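Local atomic coordinates of DUF416 domain-containing protein (Shewanella baltica, PDB entry 2Q9R), a protein that is of unknown function but folds as an all-helical DUF416 family protein that binds benzoic acid in the crystal. Residues Ala26-Met31 / Val99-Thr104; Leu123-Val128 / Glu160-Leu165. All blocks are in the same frame, centred on the assembly; numbering follows the deposited sequence. Where two conformers were deposited one is given.

Interaction 1 of 2, residues Ala26-Met31 / Val99-Thr104; sequences ALCQRM and VVAIST
Cys-28 faces Ile-102 where helices 17-42 and 92-111 run nearly antiparallel, their local axes 9.4 Å apart at an angle of 155° between N-to-C directions. This is helix-helix packing at the centre of the all-helical DUF416 fold, and at the nearest point of the two backbones Cys-28 CA lies 6.1 Å from Ile-102 CA. Two small side chains, Cys-28 and Ala-101, allow so close an approach, and the end of Met-31 and CG1 of Ile-102 pack beside them. The Cys-28 sulfur stands beside its own backbone N, opposite the carbonyl carbon (chi1 -74°), and reaches the flank of the partner helix at Ala-101. There SG lies 3.8 Å from Ala-101 CB and equally far from the Ala-101 carbonyl oxygen, a van der Waals approach without a hydrogen bond. One turn further along helix 17-42, selenomethionine Met-31 brings the far part of its chain to the same methyl. Its SE is 3.5 Å from Ala-101 CB, and CE follows at 3.9 Å from that carbon; the extended chain beyond CG (chi2 170°) carries both atoms across the interface. Ala-101 CB is thus touched by both Cys-28 and Met-31. All four touching residues are buried. Leu-54 of helix 47-62 packs on Cys-28, while Leu-50 and Ala-53 of that helix meet Ile-102. No hydrogen bond joins the segments, and their direct contact is van der Waals packing, mostly between apolar groups. Nearer the cysteine backbone, the methylene CB of Cys-28 rests against Ile-102 CG1 at 4.0 Å.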
# COMPACT_ATOMS: atom_id res chain seq x y z
N ALA A 26 -4.79 20.20 3.71
CA ALA A 26 -5.09 18.82 4.13
C ALA A 26 -4.15 17.79 3.42
O ALA A 26 -3.63 16.85 4.05
CB ALA A 26 -6.58 18.50 3.85
N LEU A 27 -4.00 17.93 2.11
CA LEU A 27 -3.04 17.10 1.38
C LEU A 27 -1.59 17.27 1.88
O LEU A 27 -0.85 16.32 1.92
CB LEU A 27 -3.11 17.35 -0.15
CG LEU A 27 -4.36 16.85 -0.88
CD1 LEU A 27 -4.16 16.95 -2.38
CD2 LEU A 27 -4.81 15.38 -0.42
N CYS A 28 -1.17 18.45 2.25
CA CYS A 28 0.21 18.64 2.67
C CYS A 28 0.44 18.01 4.01
O CYS A 28 1.49 17.47 4.25
CB CYS A 28 0.59 20.11 2.75
SG CYS A 28 0.82 20.89 1.16
N GLN A 29 -0.56 18.12 4.89
CA GLN A 29 -0.48 17.51 6.19
C GLN A 29 -0.30 16.00 6.04
O GLN A 29 0.46 15.42 6.74
CB GLN A 29 -1.73 17.81 7.02
CG GLN A 29 -1.73 17.13 8.37
CD GLN A 29 -0.73 17.72 9.31
OE1 GLN A 29 -0.72 18.91 9.47
NE2 GLN A 29 0.13 16.92 9.92
N ARG A 30 -1.04 15.39 5.12
CA ARG A 30 -1.01 13.96 4.92
C ARG A 30 0.37 13.40 4.48
O ARG A 30 0.70 12.27 4.80
CB ARG A 30 -2.13 13.63 3.91
CG ARG A 30 -2.30 12.20 3.55
CD ARG A 30 -3.67 11.99 2.92
NE ARG A 30 -3.78 10.74 2.22
CZ ARG A 30 -3.59 10.56 0.91
NH1 ARG A 30 -3.26 11.57 0.10
NH2 ARG A 30 -3.74 9.36 0.39
N MSE A 31 1.15 14.22 3.79
CA MSE A 31 2.50 13.87 3.38
C MSE A 31 3.58 13.88 4.49
O MSE A 31 4.66 13.30 4.32
CB MSE A 31 2.96 14.87 2.31
CG MSE A 31 2.14 14.93 1.01
SE MSE A 31 2.68 16.45 -0.05
CE MSE A 31 1.10 16.72 -0.99
N VAL A 99 8.16 18.51 1.55
CA VAL A 99 8.61 19.88 1.90
C VAL A 99 8.32 20.83 0.73
O VAL A 99 7.83 21.97 0.93
CB VAL A 99 10.10 19.90 2.48
CG1 VAL A 99 11.08 19.24 1.53
CG2 VAL A 99 10.56 21.32 2.84
N VAL A 100 8.50 20.34 -0.51
CA VAL A 100 8.28 21.21 -1.68
C VAL A 100 6.78 21.59 -1.84
O VAL A 100 6.43 22.73 -2.22
CB VAL A 100 8.86 20.60 -2.99
CG1 VAL A 100 8.29 21.28 -4.22
CG2 VAL A 100 10.42 20.63 -2.99
N ALA A 101 5.89 20.67 -1.52
CA ALA A 101 4.44 20.97 -1.45
C ALA A 101 4.09 22.09 -0.47
O ALA A 101 3.31 22.98 -0.77
CB ALA A 101 3.66 19.70 -1.06
N ILE A 102 4.66 22.02 0.72
CA ILE A 102 4.40 23.02 1.73
C ILE A 102 4.96 24.34 1.25
O ILE A 102 4.26 25.38 1.35
CB ILE A 102 4.99 22.61 3.11
CG1 ILE A 102 4.27 21.35 3.61
CG2 ILE A 102 4.83 23.76 4.09
CD1 ILE A 102 5.00 20.57 4.73
N SER A 103 6.16 24.32 0.69
CA SER A 103 6.75 25.55 0.17
C SER A 103 5.90 26.15 -0.94
O SER A 103 5.68 27.35 -0.96
CB SER A 103 8.16 25.31 -0.37
OG SER A 103 9.03 24.79 0.62
N THR A 104 5.47 25.32 -1.90
CA THR A 104 4.59 25.74 -3.00
C THR A 104 3.28 26.35 -2.47
O THR A 104 2.86 27.40 -2.90
CB THR A 104 4.29 24.55 -3.92
OG1 THR A 104 5.53 23.99 -4.37
CG2 THR A 104 3.41 24.95 -5.11

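Interaction 2 of 2, residues Leu123-Val128 / Glu160-Leu165; sequences LSSSTV and ELQNSL
A buried packing contact between helices 120-136 and 153-170 of the all-helical DUF416 fold is made by Gln-162, whose amide reaches across to Ser-124 and Ser-125, while the hydrogen bonds of these three side chains go to residues outside the two segments. The helices are well separated here, with Ser-125 CA 9.0 Å from Gln-162 CA, and the long glutamine side chain spans the interval. CG stands beside the backbone N of Gln-162, and chi2 at -149° leaves the chain nearly extended, with a slight bend before the amide, which meets helix 120-136 with its nitrogen. NE2 packs 3.8 Å from Ser-124 CB, and it lies 3.9 Å from the backbone N of Ser-125 and 4.0 Å from Ser-125 CB. These are packing distances, and no hydrogen bond crosses directly between the two segments.

The polar link is made through neighbours instead. Gln-162 NE2 donates to OE2 of Glu-158, one turn earlier on its own helix, while OE1 is bonded to the hydroxyl of Ser-121, just ahead of residues 123-128. With both ends of the amide engaged, its rotation should be restrained. Ser-124 holds OG anti to its backbone N (chi1 -175°), where the hydroxyl bonds to the same Glu-158 OE2. That carboxylate oxygen therefore serves both helices. Ser-125 turns its hydroxyl back to the carbonyl oxygen of Ser-121, a bond within its own helix. Phe-8 and Phe-23 pack on Gln-162 from helices 8-14 and 17-42. Ser-124 OG and Gln-162 NE2 both bond to Glu-158 OE2 and not to each other, OG lying 4.0 Å from NE2.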
# COMPACT_ATOMS: atom_id res chain seq x y z
N LEU A 123 0.89 17.02 -7.32
CA LEU A 123 2.09 16.70 -6.59
C LEU A 123 1.82 15.47 -5.74
O LEU A 123 2.59 14.50 -5.75
CB LEU A 123 2.52 17.91 -5.78
CG LEU A 123 3.82 17.78 -5.02
CD1 LEU A 123 4.43 19.17 -4.75
CD2 LEU A 123 3.56 17.02 -3.72
N SER A 124 0.67 15.47 -5.07
CA SER A 124 0.32 14.36 -4.18
C SER A 124 0.18 13.09 -4.96
O SER A 124 0.72 12.07 -4.53
CB SER A 124 -0.97 14.64 -3.41
OG SER A 124 -1.23 13.60 -2.47
N SER A 125 -0.55 13.13 -6.09
CA SER A 125 -0.76 11.94 -6.85
C SER A 125 0.51 11.46 -7.55
O SER A 125 0.73 10.25 -7.70
CB SER A 125 -1.97 12.05 -7.78
OG SER A 125 -1.83 13.13 -8.66
N SER A 126 1.36 12.37 -7.98
CA SER A 126 2.60 11.95 -8.63
C SER A 126 3.53 11.22 -7.68
O SER A 126 4.24 10.31 -8.09
CB SER A 126 3.33 13.16 -9.19
OG SER A 126 2.46 13.81 -10.10
N THR A 127 3.57 11.65 -6.42
CA THR A 127 4.38 10.97 -5.44
C THR A 127 3.99 9.50 -5.39
O THR A 127 4.84 8.59 -5.38
CB THR A 127 4.26 11.64 -4.02
OG1 THR A 127 4.70 13.00 -4.13
CG2 THR A 127 5.12 10.95 -3.02
N VAL A 128 2.69 9.27 -5.41
CA VAL A 128 2.17 7.87 -5.37
C VAL A 128 2.50 7.08 -6.66
O VAL A 128 2.95 5.94 -6.61
CB VAL A 128 0.68 7.84 -5.12
CG1 VAL A 128 0.19 6.35 -5.06
CG2 VAL A 128 0.39 8.59 -3.83
N GLU A 160 -9.44 8.00 -4.07
CA GLU A 160 -10.59 8.03 -3.17
C GLU A 160 -10.47 9.11 -2.10
O GLU A 160 -11.43 9.85 -1.85
CB GLU A 160 -10.81 6.63 -2.56
CG GLU A 160 -11.39 5.64 -3.59
CD GLU A 160 -11.42 4.16 -3.11
OE1 GLU A 160 -11.21 3.91 -1.90
OE2 GLU A 160 -11.65 3.26 -3.97
N LEU A 161 -9.31 9.25 -1.48
CA LEU A 161 -9.12 10.30 -0.50
C LEU A 161 -9.22 11.70 -1.13
O LEU A 161 -9.92 12.56 -0.62
CB LEU A 161 -7.79 10.10 0.24
CG LEU A 161 -7.32 11.03 1.38
CD1 LEU A 161 -6.88 12.43 0.87
CD2 LEU A 161 -8.37 11.15 2.46
N GLN A 162 -8.57 11.95 -2.26
CA GLN A 162 -8.69 13.26 -2.90
C GLN A 162 -10.14 13.58 -3.32
O GLN A 162 -10.58 14.71 -3.19
CB GLN A 162 -7.77 13.39 -4.12
CG GLN A 162 -6.29 13.49 -3.80
CD GLN A 162 -5.53 14.31 -4.79
OE1 GLN A 162 -6.07 15.29 -5.33
NE2 GLN A 162 -4.27 13.92 -5.07
N ASN A 163 -10.88 12.58 -3.80
CA ASN A 163 -12.29 12.80 -4.13
C ASN A 163 -13.17 13.10 -2.94
O ASN A 163 -14.01 14.00 -2.98
CB ASN A 163 -12.85 11.62 -4.95
CG ASN A 163 -12.61 11.82 -6.42
OD1 ASN A 163 -13.40 12.47 -7.10
ND2 ASN A 163 -11.48 11.32 -6.92
N SER A 164 -13.00 12.30 -1.90
CA SER A 164 -13.76 12.47 -0.67
C SER A 164 -13.48 13.82 -0.01
O SER A 164 -14.37 14.47 0.50
CB SER A 164 -13.42 11.35 0.30
OG SER A 164 -14.05 10.16 -0.12
N LEU A 165 -12.22 14.22 -0.01
CA LEU A 165 -11.83 15.53 0.49
C LEU A 165 -12.49 16.64 -0.34
O LEU A 165 -12.97 17.64 0.20
CB LEU A 165 -10.31 15.66 0.41
CG LEU A 165 -9.65 16.93 0.93
CD1 LEU A 165 -9.95 17.16 2.44
CD2 LEU A 165 -8.13 16.85 0.65

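In the fold
The two interactions lie in series along the chain, interaction 1 closing before interaction 2 opens, with centres 12 Å apart. They join four different helices: 17-42 with 92-111, then 120-136 with 153-170. The pairs also pack against each other. Met-31 CE lies 3.7 Å from Leu-123 CD2, Leu-123 CD1 meets Ala-101 CA, and on helix 153-170 Leu-161 touches Arg-30 while Leu-165 touches Leu-27. Helix 17-42 therefore contacts the other three, and the two interactions are joined by side-chain packing between their helices. A salt bridge from Arg-30 to Glu-158 adds a polar tie between the apolar packing of interaction 1 and the amide-centred network of interaction 2.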